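Local coordinates for putative NADH Oxidase (Clostridium acetobutylicum, PDB 3E10), which binds flavin mononucleotide between the subunits of a dimer and is probably an oxidoreductase of the nitroreductase family, at residues N6-I11 with I100-A105; E25-A30 with L107-V112; M32-A37 with M93-E98. All coordinates share one frame; numbering follows the deposited sequence. Where two conformers were deposited one is given.

In the fold
All three contacts involve helix 89-106 or the strand that follows it, and all three touch the second subunit. Interactions 1 and 2 are neighbours, with centres 8 Å apart: I11 N lies 3.0 Å from A111 O, a probable hydrogen bond. Interaction 3 uses an earlier part of the same helix, its centre about 15 Å from that of interaction 1. Segment 6-11 grips the phosphate of one FMN, whereas segment 32-37 touches the other FMN, whose phosphate is held by R8 and R9 of the second subunit. The leucine packing of interaction 2 lies back from the cofactor, the L109 side chain about 14 Å from a bound FMN, although V112 at the end of its strand segment touches FMN.

Interaction 1. Residues N6-I11 with I100-A105; sequences NNRRSI and ILLEAA. With FMN (flavin mononucleotide), chain L.
R8, the first residue to leave helical backbone angles after helix 4-7, brings its CA to 5.5 Å from the CA of A105 on helix 89-106. R8 CA faces the A105 methyl; the side chain then runs back along the helix, its CB and CD passing L102 CD2 and its CD reaching L101 CB at 3.8 Å. With CG anti to the backbone N (chi1 176°) and bends at chi2 and chi3, the aliphatic part stays against the leucines while the guanidinium turns to the flavin phosphate. This is the FMN phosphate site of a nitroreductase-family dimer, and three consecutive residues supply six of its hydrogen bonds. R8 NH1 donates to FMN O2P at 2.9 Å, nearly straight at 167° and with the oxygen at the guanidinium edge, in its plane; R8 NH2 bonds to FMN O1P. R9 adds a second two-pronged grip, NE to FMN O3P and NH2 to FMN O1P at 2.8 Å. S10 adds two more, N to FMN O3P and OG to FMN O2P at 2.7 Å. The three oxygens each accept two bonds from R8-S10. R8 NH2 also donates to Q33 O of the second subunit, tying the site to the dimer interface.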
loop_
_atom_site.group_PDB
_atom_site.type_symbol
_atom_site.label_atom_id
_atom_site.label_comp_id
_atom_site.label_asym_id
_atom_site.label_seq_id
_atom_site.Cartn_x
_atom_site.Cartn_y
_atom_site.Cartn_z
ATOM N N ASN B 6 10.035 9.613 -1.357
ATOM C CA ASN B 6 9.802 10.956 -1.868
ATOM C C ASN B 6 9.800 11.047 -3.391
ATOM O O ASN B 6 9.102 11.903 -3.968
ATOM C CB ASN B 6 10.883 11.916 -1.365
ATOM C CG ASN B 6 10.634 12.381 0.052
ATOM O OD1 ASN B 6 9.535 12.313 0.563
ATOM N ND2 ASN B 6 11.684 12.882 0.684
ATOM N N ASN B 7 10.631 10.231 -4.042
ATOM C CA ASN B 7 10.868 10.395 -5.474
ATOM C C ASN B 7 10.006 9.516 -6.373
ATOM O O ASN B 7 9.926 9.761 -7.561
ATOM C CB ASN B 7 12.352 10.193 -5.788
ATOM C CG ASN B 7 13.202 11.378 -5.366
ATOM O OD1 ASN B 7 13.007 12.486 -5.832
ATOM N ND2 ASN B 7 14.161 11.138 -4.486
ATOM N N ARG B 8 9.374 8.485 -5.812
ATOM C CA ARG B 8 8.513 7.625 -6.621
ATOM C C ARG B 8 7.403 8.456 -7.278
ATOM O O ARG B 8 6.633 9.129 -6.575
ATOM C CB ARG B 8 7.872 6.595 -5.727
ATOM C CG ARG B 8 6.854 5.661 -6.434
ATOM C CD ARG B 8 5.623 5.331 -5.586
ATOM N NE ARG B 8 4.924 6.544 -5.129
ATOM C CZ ARG B 8 4.107 7.296 -5.862
ATOM N NH1 ARG B 8 3.895 7.021 -7.137
ATOM N NH2 ARG B 8 3.540 8.365 -5.318
ATOM N N ARG B 9 7.303 8.356 -8.608
ATOM C CA ARG B 9 6.257 9.058 -9.347
ATOM C C ARG B 9 5.516 8.082 -10.253
ATOM O O ARG B 9 6.056 7.055 -10.670
ATOM C CB ARG B 9 6.845 10.190 -10.227
ATOM C CG ARG B 9 7.513 11.330 -9.456
ATOM C CD ARG B 9 6.578 12.415 -9.013
ATOM N NE ARG B 9 5.597 12.021 -8.003
ATOM C CZ ARG B 9 5.853 12.001 -6.696
ATOM N NH1 ARG B 9 7.057 12.312 -6.209
ATOM N NH2 ARG B 9 4.899 11.636 -5.865
ATOM N N SER B 10 4.291 8.435 -10.633
ATOM C CA SER B 10 3.615 7.706 -11.694
ATOM C C SER B 10 4.214 8.105 -13.045
ATOM O O SER B 10 4.096 9.253 -13.480
ATOM C CB SER B 10 2.112 8.013 -11.674
ATOM O OG SER B 10 1.479 7.388 -10.576
ATOM N N ILE B 11 4.861 7.143 -13.691
ATOM C CA ILE B 11 5.504 7.325 -14.974
ATOM C C ILE B 11 4.742 6.513 -15.999
ATOM O O ILE B 11 4.531 5.311 -15.807
ATOM C CB ILE B 11 7.018 6.963 -14.894
ATOM C CG1 ILE B 11 7.734 8.029 -14.001
ATOM C CG2 ILE B 11 7.623 6.874 -16.324
ATOM C CD1 ILE B 11 9.226 7.821 -13.790
ATOM N N ILE B 100 5.926 -2.704 -5.087
ATOM C CA ILE B 100 6.422 -2.748 -6.489
ATOM C C ILE B 100 6.830 -1.371 -6.982
ATOM O O ILE B 100 7.881 -1.201 -7.607
ATOM C CB ILE B 100 5.392 -3.418 -7.443
ATOM C CG1 ILE B 100 5.155 -4.894 -7.054
ATOM C CG2 ILE B 100 5.805 -3.267 -8.881
ATOM C CD1 ILE B 100 3.989 -5.527 -7.796
ATOM N N LEU B 101 5.949 -0.385 -6.757
ATOM C CA LEU B 101 6.239 0.941 -7.258
ATOM C C LEU B 101 7.517 1.476 -6.629
ATOM O O LEU B 101 8.308 2.141 -7.305
ATOM C CB LEU B 101 5.082 1.881 -6.961
ATOM C CG LEU B 101 3.733 1.561 -7.600
ATOM C CD1 LEU B 101 2.720 2.599 -7.133
ATOM C CD2 LEU B 101 3.798 1.467 -9.159
ATOM N N LEU B 102 7.682 1.288 -5.323
ATOM C CA LEU B 102 8.890 1.777 -4.670
ATOM C C LEU B 102 10.147 1.060 -5.147
ATOM O O LEU B 102 11.177 1.693 -5.382
ATOM C CB LEU B 102 8.738 1.687 -3.158
ATOM C CG LEU B 102 7.672 2.601 -2.545
ATOM C CD1 LEU B 102 7.429 2.197 -1.097
ATOM C CD2 LEU B 102 8.045 4.100 -2.664
ATOM N N GLU B 103 10.057 -0.257 -5.286
ATOM C CA GLU B 103 11.184 -1.027 -5.795
ATOM C C GLU B 103 11.523 -0.587 -7.225
ATOM O O GLU B 103 12.696 -0.479 -7.589
ATOM C CB GLU B 103 10.916 -2.510 -5.724
ATOM C CG GLU B 103 12.078 -3.423 -6.159
ATOM C CD GLU B 103 13.252 -3.469 -5.191
ATOM O OE1 GLU B 103 13.139 -2.980 -4.049
ATOM O OE2 GLU B 103 14.281 -4.056 -5.587
ATOM N N ALA B 104 10.492 -0.310 -8.034
ATOM C CA ALA B 104 10.756 0.178 -9.387
ATOM C C ALA B 104 11.599 1.439 -9.358
ATOM O O ALA B 104 12.623 1.532 -10.068
ATOM C CB ALA B 104 9.445 0.393 -10.146
ATOM N N ALA B 105 11.193 2.413 -8.539
ATOM C CA ALA B 105 11.941 3.668 -8.424
ATOM C C ALA B 105 13.377 3.388 -7.953
ATOM O O ALA B 105 14.346 3.983 -8.484
ATOM C CB ALA B 105 11.215 4.648 -7.525
HETATM N N1 FMN L . -2.916 6.368 -12.975
HETATM C C2 FMN L . -3.318 6.156 -14.262
HETATM O O2 FMN L . -2.748 6.741 -15.192
HETATM N N3 FMN L . -4.335 5.272 -14.510
HETATM C C4 FMN L . -5.052 4.647 -13.513
HETATM O O4 FMN L . -5.974 3.843 -13.790
HETATM C C4A FMN L . -4.631 4.851 -12.198
HETATM N N5 FMN L . -5.267 4.194 -11.180
HETATM C C5A FMN L . -4.797 4.362 -9.880
HETATM C C6 FMN L . -5.447 3.681 -8.855
HETATM C C7 FMN L . -5.028 3.809 -7.526
HETATM C C7M FMN L . -5.677 3.018 -6.452
HETATM C C8 FMN L . -3.916 4.620 -7.249
HETATM C C8M FMN L . -3.285 4.605 -5.855
HETATM C C9 FMN L . -3.276 5.298 -8.293
HETATM C C9A FMN L . -3.710 5.197 -9.603
HETATM N N10 FMN L . -3.099 5.890 -10.654
HETATM C C10 FMN L . -3.532 5.691 -11.958
HETATM C "C1'" FMN L . -1.934 6.743 -10.378
HETATM C "C2'" FMN L . -2.394 8.084 -9.785
HETATM O "O2'" FMN L . -3.013 8.924 -10.756
HETATM C "C3'" FMN L . -1.184 8.819 -9.198
HETATM O "O3'" FMN L . -0.710 8.066 -8.095
HETATM C "C4'" FMN L . -1.474 10.269 -8.764
HETATM O "O4'" FMN L . -1.752 11.093 -9.893
HETATM C "C5'" FMN L . -0.342 10.914 -7.969
HETATM O "O5'" FMN L . 0.869 10.984 -8.732
HETATM P P FMN L . 2.171 10.199 -8.241
HETATM O O1P FMN L . 2.442 10.589 -6.809
HETATM O O2P FMN L . 1.905 8.732 -8.325
HETATM O O3P FMN L . 3.259 10.679 -9.174
#

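Interaction 2. Residues E25-A30 with L107-V112; sequences EKLLRA and LDLGAV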
loop_
_atom_site.group_PDB
_atom_site.type_symbol
_atom_site.label_atom_id
_atom_site.label_comp_id
_atom_site.label_asym_id
_atom_site.label_seq_id
_atom_site.Cartn_x
_atom_site.Cartn_y
_atom_site.Cartn_z
ATOM N N GLU B 25 12.512 -9.875 -11.360
ATOM C CA GLU B 25 12.460 -10.709 -10.164
ATOM C C GLU B 25 12.422 -9.873 -8.884
ATOM O O GLU B 25 11.690 -10.184 -7.938
ATOM C CB GLU B 25 13.643 -11.682 -10.115
ATOM C CG GLU B 25 13.538 -12.649 -8.934
ATOM C CD GLU B 25 14.562 -13.743 -8.940
ATOM O OE1 GLU B 25 14.657 -14.474 -9.947
ATOM O OE2 GLU B 25 15.252 -13.858 -7.918
ATOM N N LYS B 26 13.247 -8.840 -8.825
ATOM C CA LYS B 26 13.266 -7.954 -7.673
ATOM C C LYS B 26 11.916 -7.268 -7.437
ATOM O O LYS B 26 11.510 -7.085 -6.296
ATOM C CB LYS B 26 14.385 -6.921 -7.821
ATOM C CG LYS B 26 15.765 -7.562 -7.693
ATOM C CD LYS B 26 16.863 -6.744 -8.296
ATOM C CE LYS B 26 18.200 -7.351 -7.933
ATOM N NZ LYS B 26 18.460 -7.204 -6.464
ATOM N N LEU B 27 11.239 -6.863 -8.512
ATOM C CA LEU B 27 9.902 -6.264 -8.340
ATOM C C LEU B 27 8.928 -7.241 -7.674
ATOM O O LEU B 27 8.132 -6.859 -6.808
ATOM C CB LEU B 27 9.349 -5.814 -9.684
ATOM C CG LEU B 27 10.085 -4.667 -10.395
ATOM C CD1 LEU B 27 9.539 -4.471 -11.828
ATOM C CD2 LEU B 27 10.083 -3.387 -9.592
ATOM N N LEU B 28 8.980 -8.500 -8.100
ATOM C CA LEU B 28 8.090 -9.519 -7.591
ATOM C C LEU B 28 8.450 -9.908 -6.165
ATOM O O LEU B 28 7.564 -10.145 -5.349
ATOM C CB LEU B 28 8.104 -10.740 -8.516
ATOM C CG LEU B 28 7.460 -10.445 -9.873
ATOM C CD1 LEU B 28 7.889 -11.541 -10.892
ATOM C CD2 LEU B 28 5.971 -10.290 -9.762
ATOM N N ARG B 29 9.753 -9.959 -5.867
ATOM C CA ARG B 29 10.187 -10.157 -4.510
ATOM C C ARG B 29 9.673 -9.039 -3.601
ATOM O O ARG B 29 9.222 -9.298 -2.479
ATOM C CB ARG B 29 11.727 -10.262 -4.441
ATOM C CG ARG B 29 12.244 -11.599 -4.944
ATOM C CD ARG B 29 13.778 -11.670 -4.837
ATOM N NE ARG B 29 14.289 -12.946 -5.365
ATOM C CZ ARG B 29 14.284 -14.099 -4.706
ATOM N NH1 ARG B 29 13.825 -14.182 -3.442
ATOM N NH2 ARG B 29 14.757 -15.184 -5.295
ATOM N N ALA B 30 9.757 -7.799 -4.066
ATOM C CA ALA B 30 9.302 -6.657 -3.253
ATOM C C ALA B 30 7.805 -6.783 -2.961
ATOM O O ALA B 30 7.375 -6.592 -1.813
ATOM C CB ALA B 30 9.609 -5.317 -3.930
ATOM N N LEU B 107 15.177 0.827 -8.558
ATOM C CA LEU B 107 15.873 0.242 -9.693
ATOM C C LEU B 107 15.952 1.154 -10.917
ATOM O O LEU B 107 16.281 0.704 -11.993
ATOM C CB LEU B 107 15.176 -1.088 -10.046
ATOM C CG LEU B 107 15.162 -2.151 -8.953
ATOM C CD1 LEU B 107 14.277 -3.352 -9.364
ATOM C CD2 LEU B 107 16.593 -2.614 -8.576
ATOM N N ASP B 108 15.636 2.430 -10.745
ATOM C CA ASP B 108 15.740 3.414 -11.821
ATOM C C ASP B 108 14.743 3.153 -12.942
ATOM O O ASP B 108 14.924 3.573 -14.089
ATOM C CB ASP B 108 17.184 3.489 -12.366
ATOM C CG ASP B 108 18.202 3.825 -11.287
ATOM O OD1 ASP B 108 18.003 4.812 -10.575
ATOM O OD2 ASP B 108 19.190 3.077 -11.158
ATOM N N LEU B 109 13.650 2.488 -12.587
ATOM C CA LEU B 109 12.547 2.222 -13.497
ATOM C C LEU B 109 11.423 3.211 -13.203
ATOM O O LEU B 109 11.345 3.780 -12.106
ATOM C CB LEU B 109 12.035 0.800 -13.309
ATOM C CG LEU B 109 13.003 -0.322 -13.674
ATOM C CD1 LEU B 109 12.413 -1.626 -13.199
ATOM C CD2 LEU B 109 13.254 -0.352 -15.166
ATOM N N GLY B 110 10.556 3.391 -14.191
ATOM C CA GLY B 110 9.291 4.071 -13.995
ATOM C C GLY B 110 8.153 3.073 -13.994
ATOM O O GLY B 110 8.216 2.005 -14.641
ATOM N N ALA B 111 7.116 3.388 -13.239
ATOM C CA ALA B 111 5.934 2.552 -13.205
ATOM C C ALA B 111 4.721 3.399 -12.880
ATOM O O ALA B 111 4.832 4.484 -12.346
ATOM C CB ALA B 111 6.125 1.433 -12.183
ATOM N N VAL B 112 3.550 2.863 -13.197
ATOM C CA VAL B 112 2.300 3.450 -12.737
ATOM C C VAL B 112 1.313 2.327 -12.391
ATOM O O VAL B 112 1.210 1.310 -13.081
ATOM C CB VAL B 112 1.693 4.452 -13.779
ATOM C CG1 VAL B 112 1.411 3.756 -15.130
ATOM C CG2 VAL B 112 0.409 5.092 -13.222
#
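L107 pushes its branched end against K26 and L27 of helix 21-32 just where helix 89-106 ends in a Schellman motif, D108 with positive phi (67°) being its C-prime residue. The closure is backbone-made, D108 N pairing with A105 O and L109 N with A104 O, and it leads the chain into strand 110-115, an edge strand of the antiparallel sheet within this chain. The contact across the two segments is wholly apolar.

The bond to CB of L107 points toward helix 21-32, and CG is anti to the carbonyl carbon (chi1 -61°). CG then divides the contact between two methyls. CD1 bridges the two helix residues, 3.9 Å from K26 CB and 4.2 Å from L27 CD2. CD2 meets K26 CD at 4.1 Å, the two side chains crossing at about a right angle, though K26 has a second conformer and this outer touch is less certain. Deeper in, L27 CD1 touches L109 CD1 at 4.3 Å, and both leucines also pack on V144 of strand 136-145, which joins helix and turn to the sheet.

On another side of the helix R29 forms a salt bridge with E25 one turn earlier, and it also makes a cation-pi contact with F158 of the second subunit. Its NE and NH2 both donate to one oxygen from the same face of the carboxylate, R29 NE lying 2.9 Å from E25 OE2.

Interaction 3. Residues M32-A37 with M93-E98; sequences MQAPSA and MAAAAE. With FMN (flavin mononucleotide), chain C.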
loop_
_atom_site.group_PDB
_atom_site.type_symbol
_atom_site.label_atom_id
_atom_site.label_comp_id
_atom_site.label_asym_id
_atom_site.label_seq_id
_atom_site.Cartn_x
_atom_site.Cartn_y
_atom_site.Cartn_z
HETATM N N MSE B 32 6.016 -9.436 -2.711
HETATM C CA MSE B 32 5.731 -10.555 -1.812
HETATM C C MSE B 32 6.231 -10.348 -0.385
HETATM O O MSE B 32 5.936 -11.168 0.480
HETATM C CB MSE B 32 6.184 -11.886 -2.382
HETATM C CG MSE B 32 5.439 -12.179 -3.662
HETATM SE SE MSE B 32 5.622 -13.998 -4.310
HETATM C CE MSE B 32 6.322 -13.631 -6.098
ATOM N N GLN B 33 6.976 -9.264 -0.143
ATOM C CA GLN B 33 7.331 -8.840 1.205
ATOM C C GLN B 33 6.300 -7.935 1.860
ATOM O O GLN B 33 6.488 -7.509 2.998
ATOM C CB GLN B 33 8.688 -8.127 1.198
ATOM C CG GLN B 33 9.854 -8.997 0.857
ATOM C CD GLN B 33 10.021 -10.199 1.744
ATOM O OE1 GLN B 33 10.018 -11.344 1.263
ATOM N NE2 GLN B 33 10.141 -9.966 3.052
ATOM N N ALA B 34 5.194 -7.650 1.188
ATOM C CA ALA B 34 4.170 -6.793 1.769
ATOM C C ALA B 34 3.513 -7.411 2.989
ATOM O O ALA B 34 3.422 -8.647 3.120
ATOM C CB ALA B 34 3.125 -6.443 0.719
ATOM N N PRO B 35 3.048 -6.552 3.890
ATOM C CA PRO B 35 2.229 -7.048 4.964
ATOM C C PRO B 35 0.897 -7.537 4.386
ATOM O O PRO B 35 0.497 -7.146 3.286
ATOM C CB PRO B 35 2.029 -5.832 5.858
ATOM C CG PRO B 35 2.056 -4.696 4.899
ATOM C CD PRO B 35 3.155 -5.078 3.905
ATOM N N SER B 36 0.194 -8.384 5.139
ATOM C CA SER B 36 -1.126 -8.851 4.714
ATOM C C SER B 36 -1.927 -9.269 5.919
ATOM O O SER B 36 -1.375 -9.779 6.896
ATOM C CB SER B 36 -1.044 -9.966 3.672
ATOM O OG SER B 36 -0.430 -11.158 4.134
ATOM N N ALA B 37 -3.220 -8.999 5.877
ATOM C CA ALA B 37 -4.101 -9.337 7.008
ATOM C C ALA B 37 -4.000 -10.822 7.286
ATOM O O ALA B 37 -4.095 -11.659 6.377
ATOM C CB ALA B 37 -5.537 -8.913 6.704
HETATM N N MSE B 93 -3.286 -6.179 -1.221
HETATM C CA MSE B 93 -2.845 -6.045 -2.618
HETATM C C MSE B 93 -2.333 -4.653 -2.908
HETATM O O MSE B 93 -1.359 -4.506 -3.647
HETATM C CB MSE B 93 -3.960 -6.412 -3.616
HETATM C CG MSE B 93 -4.485 -7.866 -3.527
HETATM SE SE MSE B 93 -3.113 -9.203 -3.711
HETATM C CE MSE B 93 -2.518 -8.703 -5.501
ATOM N N ALA B 94 -2.938 -3.667 -2.258
ATOM C CA ALA B 94 -2.474 -2.300 -2.371
ATOM C C ALA B 94 -1.073 -2.137 -1.757
ATOM O O ALA B 94 -0.224 -1.430 -2.302
ATOM C CB ALA B 94 -3.520 -1.347 -1.696
ATOM N N ALA B 95 -0.839 -2.818 -0.634
ATOM C CA ALA B 95 0.485 -2.756 -0.003
ATOM C C ALA B 95 1.536 -3.396 -0.916
ATOM O O ALA B 95 2.648 -2.887 -1.043
ATOM C CB ALA B 95 0.428 -3.447 1.381
ATOM N N ALA B 96 1.189 -4.534 -1.536
ATOM C CA ALA B 96 2.063 -5.176 -2.516
ATOM C C ALA B 96 2.352 -4.262 -3.713
ATOM O O ALA B 96 3.489 -4.147 -4.175
ATOM C CB ALA B 96 1.467 -6.515 -2.969
ATOM N N ALA B 97 1.303 -3.607 -4.217
ATOM C CA ALA B 97 1.468 -2.687 -5.348
ATOM C C ALA B 97 2.425 -1.553 -5.010
ATOM O O ALA B 97 3.313 -1.216 -5.791
ATOM C CB ALA B 97 0.086 -2.108 -5.759
ATOM N N GLU B 98 2.254 -0.989 -3.814
ATOM C CA GLU B 98 3.100 0.113 -3.390
ATOM C C GLU B 98 4.536 -0.377 -3.274
ATOM O O GLU B 98 5.454 0.346 -3.650
ATOM C CB GLU B 98 2.591 0.739 -2.079
ATOM C CG GLU B 98 3.432 1.940 -1.561
ATOM C CD GLU B 98 3.476 3.150 -2.501
ATOM O OE1 GLU B 98 2.889 3.109 -3.599
ATOM O OE2 GLU B 98 4.148 4.159 -2.135
HETATM N N1 FMN C . -1.567 -7.187 12.855
HETATM C C2 FMN C . -2.180 -7.176 14.084
HETATM O O2 FMN C . -1.550 -7.491 15.097
HETATM N N3 FMN C . -3.475 -6.743 14.234
HETATM C C4 FMN C . -4.270 -6.417 13.153
HETATM O O4 FMN C . -5.426 -5.998 13.341
HETATM C C4A FMN C . -3.650 -6.404 11.888
HETATM N N5 FMN C . -4.353 -6.023 10.776
HETATM C C5A FMN C . -3.751 -5.985 9.540
HETATM C C6 FMN C . -4.469 -5.577 8.419
HETATM C C7 FMN C . -3.898 -5.508 7.168
HETATM C C7M FMN C . -4.728 -5.040 5.991
HETATM C C8 FMN C . -2.555 -5.847 7.018
HETATM C C8M FMN C . -1.878 -5.538 5.712
HETATM C C9 FMN C . -1.819 -6.258 8.137
HETATM C C9A FMN C . -2.400 -6.332 9.401
HETATM N N10 FMN C . -1.692 -6.790 10.514
HETATM C C10 FMN C . -2.304 -6.786 11.753
HETATM C "C1'" FMN C . -0.247 -7.204 10.391
HETATM C "C2'" FMN C . -0.151 -8.611 9.787
HETATM O "O2'" FMN C . -0.519 -9.610 10.727
HETATM C "C3'" FMN C . 1.258 -8.835 9.258
HETATM O "O3'" FMN C . 1.482 -7.930 8.174
HETATM C "C4'" FMN C . 1.524 -10.298 8.801
HETATM O "O4'" FMN C . 1.462 -11.207 9.868
HETATM C "C5'" FMN C . 2.867 -10.421 8.097
HETATM O "O5'" FMN C . 3.941 -10.140 8.982
HETATM P P FMN C . 4.940 -8.941 8.604
HETATM O O1P FMN C . 4.154 -7.641 8.668
HETATM O O2P FMN C . 6.025 -9.007 9.660
HETATM O O3P FMN C . 5.501 -9.200 7.207
#
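A34, in the loop that follows helix 21-32, sets its methyl against helix 89-106, part of the FMN-binding dimer fold of the nitroreductase family. The close approach rests on small side chains: A34 and A96 bring their CA atoms to 5.0 Å. A34 CB points toward the helix and presses on its backbone, 3.5 Å from A96 N, while also meeting the methyls of A95 and A96, the latter CB to CB at 4.0 Å.

P35 follows and is shared between helix and cofactor. In its C-gamma endo pucker the ring sets both CD and CG against the A95 methyl, CD at 4.1 Å from A95 CB. Ring atom CB turns to the ligand instead, with P35 CB 3.2 Å from FMN O3' and also near the flavin methyl C8M.

Beyond the proline the backbone reaches the cofactor directly. A chi1 of 64° turns S36 OG to the loop itself, where it accepts from Q41 N. A37 rests its methyl on the flavin, CB 3.8 Å from FMN C7, with its N donating to D92 OD1. The one hydrogen bond from this segment to the flavin nucleotide is weak and bent, S36 N to FMN O3' at 3.3 Å and 143°.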